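Local structure of alpha-1,3-glucanase (Paenibacillus glycanilyticus, 6K0P) at the calcium ion site and the alpha-D-glucopyranose site. The protein hydrolyses alpha-1,3-glucan as a family GH87 glycoside hydrolase, its catalytic domain binding the alpha-1,3-linked disaccharide nigerose. Sequence-based numbering; all coordinates share one arbitrary frame.

Site 1: the calcium ion site. Residues 23-25, 36, 49-51, 53-54, 78, 168-169. With CA (calcium ion), chain B.
At least seven protein oxygens surround the calcium ion, a mixture of carboxylates and main-chain carbonyls. Glu23 reaches it end-on through one oxygen, OE1, at 2.3 Å from CA. Glu25 instead chelates the ion edge-on, with both OE1 and OE2 at 2.5 Å from CA; its CG occupies the crowded position between backbone N and carbonyl carbon (chi1 64°), and the chain folds at chi2 to bring the group back to the metal. Asp168 binds twice, through OD1 of the side chain and, more loosely, through its carbonyl O at 2.6 Å from CA. The carbonyl oxygens of Ser50 and Ser53 also bind.

Hydrogen bonds steady the carboxylate oxygens that face away from the ion. Ser50 OG lies 2.5 Å from Glu23 OE2, giving its hydrogen to the syn lone pair. Asp168 OD2 takes two donors, each at 2.8 Å: Ser50 N on its syn lone pair, and Arg78 NH1 nearly along the C-O axis. This second contact is a salt bridge lying in the guanidinium plane, and probably offsets part of the carboxylate charge. Further out, Ser53 OG donates to a lone pair of Leu36 O at 2.7 Å, which probably helps hold the Ser53 segment in place.

The site lies in the N-terminal D1 region, where the calcium joins the end of strand 20-23 and the following turn to the 3-10 helix 50-52, the loop after it and strand 165-173.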
loop_
_atom_site.group_PDB
_atom_site.type_symbol
_atom_site.label_atom_id
_atom_site.label_comp_id
_atom_site.label_asym_id
_atom_site.label_seq_id
_atom_site.Cartn_x
_atom_site.Cartn_y
_atom_site.Cartn_z
ATOM N N GLU A 23 -13.947 -10.893 -1.263
ATOM C CA GLU A 23 -14.424 -10.342 -0.001
ATOM C C GLU A 23 -15.337 -11.342 0.693
ATOM O O GLU A 23 -16.218 -11.943 0.068
ATOM C CB GLU A 23 -15.192 -9.040 -0.241
ATOM C CG GLU A 23 -14.359 -7.920 -0.858
ATOM C CD GLU A 23 -13.328 -7.337 0.096
ATOM O OE1 GLU A 23 -13.328 -7.690 1.298
ATOM O OE2 GLU A 23 -12.510 -6.517 -0.374
ATOM N N ALA A 24 -15.136 -11.508 2.005
ATOM C CA ALA A 24 -15.946 -12.463 2.754
ATOM C C ALA A 24 -17.419 -12.095 2.701
ATOM O O ALA A 24 -18.285 -12.978 2.583
ATOM C CB ALA A 24 -15.478 -12.505 4.209
ATOM N N GLU A 25 -17.717 -10.799 2.786
ATOM C CA GLU A 25 -19.075 -10.278 2.931
ATOM C C GLU A 25 -19.865 -10.267 1.633
ATOM O O GLU A 25 -21.010 -9.797 1.636
ATOM C CB GLU A 25 -19.025 -8.859 3.513
ATOM C CG GLU A 25 -18.335 -7.825 2.623
ATOM C CD GLU A 25 -16.819 -7.741 2.833
ATOM O OE1 GLU A 25 -16.205 -8.689 3.387
ATOM O OE2 GLU A 25 -16.243 -6.708 2.437
ATOM N N LEU A 36 -20.795 -7.350 8.987
ATOM C CA LEU A 36 -20.729 -6.005 9.546
ATOM C C LEU A 36 -21.266 -4.976 8.560
ATOM O O LEU A 36 -20.959 -5.022 7.366
ATOM C CB LEU A 36 -19.279 -5.642 9.875
ATOM C CG LEU A 36 -18.535 -6.534 10.873
ATOM C CD1 LEU A 36 -17.152 -5.949 11.167
ATOM C CD2 LEU A 36 -19.356 -6.701 12.161
ATOM N N ALA A 49 -11.681 -2.873 7.574
ATOM C CA ALA A 49 -11.745 -4.021 6.685
ATOM C C ALA A 49 -11.697 -3.588 5.222
ATOM O O ALA A 49 -12.107 -2.483 4.857
ATOM C CB ALA A 49 -13.047 -4.795 6.926
ATOM N N SER A 50 -11.159 -4.473 4.384
ATOM C CA SER A 50 -11.332 -4.335 2.944
ATOM C C SER A 50 -12.821 -4.317 2.608
ATOM O O SER A 50 -13.591 -5.147 3.095
ATOM C CB SER A 50 -10.651 -5.520 2.258
ATOM O OG SER A 50 -10.622 -5.356 0.846
ATOM N N GLY A 51 -13.230 -3.353 1.789
ATOM C CA GLY A 51 -14.646 -3.188 1.520
ATOM C C GLY A 51 -15.429 -2.606 2.671
ATOM O O GLY A 51 -16.657 -2.524 2.582
ATOM N N SER A 53 -16.095 -3.994 5.356
ATOM C CA SER A 53 -16.915 -5.007 6.003
ATOM C C SER A 53 -16.148 -6.320 6.122
ATOM O O SER A 53 -15.223 -6.604 5.361
ATOM C CB SER A 53 -18.232 -5.215 5.246
ATOM O OG SER A 53 -19.037 -6.214 5.859
ATOM N N SER A 54 -16.566 -7.117 7.098
ATOM C CA SER A 54 -16.064 -8.465 7.315
ATOM C C SER A 54 -17.226 -9.317 7.791
ATOM O O SER A 54 -18.313 -8.807 8.083
ATOM C CB SER A 54 -14.977 -8.496 8.393
ATOM O OG SER A 54 -13.812 -7.854 7.944
ATOM N N ARG A 78 -7.194 -12.668 5.359
ATOM C CA ARG A 78 -7.093 -11.441 6.142
ATOM C C ARG A 78 -8.192 -11.470 7.190
ATOM O O ARG A 78 -9.371 -11.665 6.860
ATOM C CB ARG A 78 -7.228 -10.185 5.279
ATOM C CG ARG A 78 -6.903 -8.886 6.038
ATOM C CD ARG A 78 -6.893 -7.676 5.115
ATOM N NE ARG A 78 -6.128 -6.551 5.659
ATOM C CZ ARG A 78 -6.666 -5.440 6.170
ATOM N NH1 ARG A 78 -7.990 -5.294 6.253
ATOM N NH2 ARG A 78 -5.874 -4.470 6.607
ATOM N N ASP A 168 -12.176 -11.056 6.729
ATOM C CA ASP A 168 -12.285 -9.876 5.876
ATOM C C ASP A 168 -12.293 -10.247 4.395
ATOM O O ASP A 168 -13.207 -9.864 3.652
ATOM C CB ASP A 168 -11.131 -8.919 6.209
ATOM C CG ASP A 168 -11.160 -7.651 5.393
ATOM O OD1 ASP A 168 -12.160 -7.416 4.690
ATOM O OD2 ASP A 168 -10.188 -6.869 5.461
ATOM N N LEU A 169 -11.264 -10.962 3.949
ATOM C CA LEU A 169 -11.135 -11.364 2.558
ATOM C C LEU A 169 -10.284 -12.620 2.508
ATOM O O LEU A 169 -9.600 -12.975 3.473
ATOM C CB LEU A 169 -10.516 -10.252 1.685
ATOM C CG LEU A 169 -9.078 -9.777 1.988
ATOM C CD1 LEU A 169 -7.998 -10.747 1.482
ATOM C CD2 LEU A 169 -8.819 -8.405 1.386
HETATM CA CA CA B . -14.074 -7.440 3.460
#

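Site 2: the alpha-D-glucopyranose site. Residues 418, 420, 447, 460, 466, 468, 495, 529. With GLC (alpha-D-glucopyranose), chain C; GLC (alpha-D-glucopyranose), chain D.
A sugar-binding pocket on the parallel beta-helix of this GH87 enzyme, in its D2 region, holds nigerose between strands 460-462, 465-469 and 492-496 and the loops carrying Tyr418, Phe420, Trp447 and Glu529. O3 of GLC (chain C) links to C1 of GLC (chain D), so GLC (chain C) is the reducing-end glucose and also the more deeply buried.

Trp447 lies beneath GLC (chain C) with the face of its indole, and its CZ2 and CH2 extend under the linkage as far as O2 of GLC (chain D). Gln460, extended beyond CG (chi1 -74°), uses both amide atoms: OE1 accepts from the 6-hydroxyl O6 of GLC (chain C) at 2.5 Å on an in-plane lone pair, while NE2 donates to its ring oxygen O5 at 3.1 Å. An alanine here would remove both bonds and would probably loosen the hold on the hydroxymethyl arm and ring oxygen. Gln495 NE2 also donates to O6 of GLC (chain C), at 3.1 Å. Trp466 NE1 steadies that amide, donating to Gln495 OE1 at 3.0 Å from above the carbonyl plane. Glu529, with CG in the crowded position (chi1 56°) and an extended chain, accepts the anomeric hydroxyl O1 of GLC (chain C) on the syn lone pair of OE1 at 2.6 Å; water 1 bridges OE1 to O6.

Water 2 joins Tyr468 OH to O4 of GLC (chain C) and rests over the centre of the Tyr418 ring. Tyr418, CG anti to the backbone N (chi1 -176°), brings OH to 3.3 Å from O5 of GLC (chain D). Its CD2 sits over the centre of the Phe420 ring, which probably positions it, while Phe420 CE2, a rim atom, lies beside O2 of GLC (chain D).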
loop_
_atom_site.group_PDB
_atom_site.type_symbol
_atom_site.label_atom_id
_atom_site.label_comp_id
_atom_site.label_asym_id
_atom_site.label_seq_id
_atom_site.Cartn_x
_atom_site.Cartn_y
_atom_site.Cartn_z
ATOM N N TYR A 418 4.168 20.740 -0.962
ATOM C CA TYR A 418 4.716 21.127 0.334
ATOM C C TYR A 418 6.128 20.566 0.498
ATOM O O TYR A 418 6.401 19.418 0.142
ATOM C CB TYR A 418 3.807 20.653 1.470
ATOM C CG TYR A 418 4.286 21.123 2.823
ATOM C CD1 TYR A 418 4.485 22.474 3.077
ATOM C CD2 TYR A 418 4.570 20.216 3.827
ATOM C CE1 TYR A 418 4.948 22.907 4.307
ATOM C CE2 TYR A 418 5.019 20.639 5.061
ATOM C CZ TYR A 418 5.213 21.981 5.292
ATOM O OH TYR A 418 5.673 22.395 6.523
ATOM N N PHE A 420 7.934 20.098 3.330
ATOM C CA PHE A 420 8.220 19.395 4.580
ATOM C C PHE A 420 9.537 19.839 5.216
ATOM O O PHE A 420 10.138 19.096 6.005
ATOM C CB PHE A 420 8.162 17.869 4.419
ATOM C CG PHE A 420 6.807 17.355 4.004
ATOM C CD1 PHE A 420 6.432 17.346 2.670
ATOM C CD2 PHE A 420 5.912 16.886 4.951
ATOM C CE1 PHE A 420 5.185 16.878 2.288
ATOM C CE2 PHE A 420 4.668 16.415 4.577
ATOM C CZ PHE A 420 4.304 16.414 3.242
ATOM N N TRP A 447 -4.937 15.418 10.937
ATOM C CA TRP A 447 -4.623 16.764 11.419
ATOM C C TRP A 447 -5.763 17.340 12.257
ATOM O O TRP A 447 -6.604 16.594 12.772
ATOM C CB TRP A 447 -4.243 17.700 10.258
ATOM C CG TRP A 447 -3.166 17.154 9.343
ATOM C CD1 TRP A 447 -3.293 16.837 8.015
ATOM C CD2 TRP A 447 -1.804 16.881 9.688
ATOM N NE1 TRP A 447 -2.093 16.372 7.519
ATOM C CE2 TRP A 447 -1.164 16.394 8.526
ATOM C CE3 TRP A 447 -1.062 16.995 10.869
ATOM C CZ2 TRP A 447 0.175 16.016 8.516
ATOM C CZ3 TRP A 447 0.273 16.622 10.852
ATOM C CH2 TRP A 447 0.876 16.140 9.685
ATOM N N GLN A 460 -9.076 17.722 9.869
ATOM C CA GLN A 460 -9.177 18.029 8.452
ATOM C C GLN A 460 -9.673 16.788 7.721
ATOM O O GLN A 460 -9.500 15.660 8.190
ATOM C CB GLN A 460 -7.834 18.509 7.907
ATOM C CG GLN A 460 -7.498 19.935 8.350
ATOM C CD GLN A 460 -6.114 20.356 7.927
ATOM O OE1 GLN A 460 -5.722 20.140 6.779
ATOM N NE2 GLN A 460 -5.349 20.937 8.850
ATOM N N TRP A 466 -6.217 14.755 -3.424
ATOM C CA TRP A 466 -5.909 16.030 -2.795
ATOM C C TRP A 466 -4.842 16.716 -3.630
ATOM O O TRP A 466 -3.740 16.180 -3.800
ATOM C CB TRP A 466 -5.404 15.785 -1.374
ATOM C CG TRP A 466 -5.109 16.998 -0.532
ATOM C CD1 TRP A 466 -5.730 18.220 -0.568
ATOM C CD2 TRP A 466 -4.132 17.077 0.507
ATOM N NE1 TRP A 466 -5.185 19.050 0.382
ATOM C CE2 TRP A 466 -4.202 18.371 1.058
ATOM C CE3 TRP A 466 -3.197 16.172 1.022
ATOM C CZ2 TRP A 466 -3.371 18.783 2.104
ATOM C CZ3 TRP A 466 -2.371 16.576 2.058
ATOM C CH2 TRP A 466 -2.460 17.871 2.585
ATOM N N TYR A 468 -2.686 19.838 -3.428
ATOM C CA TYR A 468 -2.282 20.748 -2.358
ATOM C C TYR A 468 -1.103 21.581 -2.831
ATOM O O TYR A 468 0.008 21.061 -2.996
ATOM C CB TYR A 468 -1.887 19.958 -1.109
ATOM C CG TYR A 468 -1.494 20.785 0.100
ATOM C CD1 TYR A 468 -2.265 21.859 0.520
ATOM C CD2 TYR A 468 -0.371 20.452 0.851
ATOM C CE1 TYR A 468 -1.921 22.600 1.652
ATOM C CE2 TYR A 468 -0.018 21.177 1.980
ATOM C CZ TYR A 468 -0.798 22.257 2.372
ATOM O OH TYR A 468 -0.459 22.991 3.491
ATOM N N GLN A 495 -6.528 22.803 -2.594
ATOM C CA GLN A 495 -6.203 23.614 -1.424
ATOM C C GLN A 495 -4.868 24.319 -1.624
ATOM O O GLN A 495 -3.932 23.729 -2.165
ATOM C CB GLN A 495 -6.121 22.720 -0.175
ATOM C CG GLN A 495 -5.755 23.437 1.135
ATOM C CD GLN A 495 -5.596 22.468 2.306
ATOM O OE1 GLN A 495 -5.959 21.293 2.203
ATOM N NE2 GLN A 495 -5.050 22.955 3.417
ATOM N N GLU A 529 -8.304 25.620 8.462
ATOM C CA GLU A 529 -8.099 25.805 9.895
ATOM C C GLU A 529 -7.760 27.277 10.074
ATOM O O GLU A 529 -7.581 28.004 9.093
ATOM C CB GLU A 529 -6.963 24.920 10.431
ATOM C CG GLU A 529 -5.648 25.139 9.706
ATOM C CD GLU A 529 -4.561 24.184 10.149
ATOM O OE1 GLU A 529 -3.526 24.094 9.453
ATOM O OE2 GLU A 529 -4.734 23.521 11.195
HETATM C C1 GLC C . -1.735 21.251 9.154
HETATM C C2 GLC C . -0.422 20.545 9.306
HETATM C C3 GLC C . 0.403 20.531 8.046
HETATM C C4 GLC C . -0.465 20.034 6.923
HETATM C C5 GLC C . -1.632 20.990 6.800
HETATM C C6 GLC C . -2.561 20.533 5.711
HETATM O O1 GLC C . -1.477 22.523 9.117
HETATM O O2 GLC C . 0.320 21.096 10.379
HETATM O O3 GLC C . 1.306 19.469 8.229
HETATM O O4 GLC C . 0.249 19.983 5.690
HETATM O O5 GLC C . -2.385 20.968 7.971
HETATM O O6 GLC C . -3.749 21.268 5.631
HETATM C C1 GLC D . 2.631 19.842 7.768
HETATM C C2 GLC D . 3.528 18.620 7.948
HETATM C C3 GLC D . 3.916 18.462 9.411
HETATM C C4 GLC D . 4.496 19.765 9.946
HETATM C C5 GLC D . 3.580 20.951 9.647
HETATM C C6 GLC D . 4.257 22.263 10.031
HETATM O O2 GLC D . 2.875 17.459 7.485
HETATM O O3 GLC D . 4.863 17.423 9.532
HETATM O O4 GLC D . 4.691 19.661 11.340
HETATM O O5 GLC D . 3.262 21.005 8.273
HETATM O O6 GLC D . 3.415 23.344 9.695
HETATM O O HOH W 1 -3.775 23.891 6.637
HETATM O O HOH W 2 1.648 22.212 5.086
#

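The C-alpha centres of site 1 and site 2 are about 30 Å apart, and the sites have no residue or secondary-structure element in common. Site 1 belongs to the D1 region and site 2 to the D2 region of the same single chain, so neither is built by contacts between subunits. With no ligand of the calcium touching nigerose, a structural role for the ion, holding D1 segments together, is more likely than a part in sugar binding. Site 2 is one of several glycan pockets on this chain, so a longer glucan could probably be gripped at more than one place.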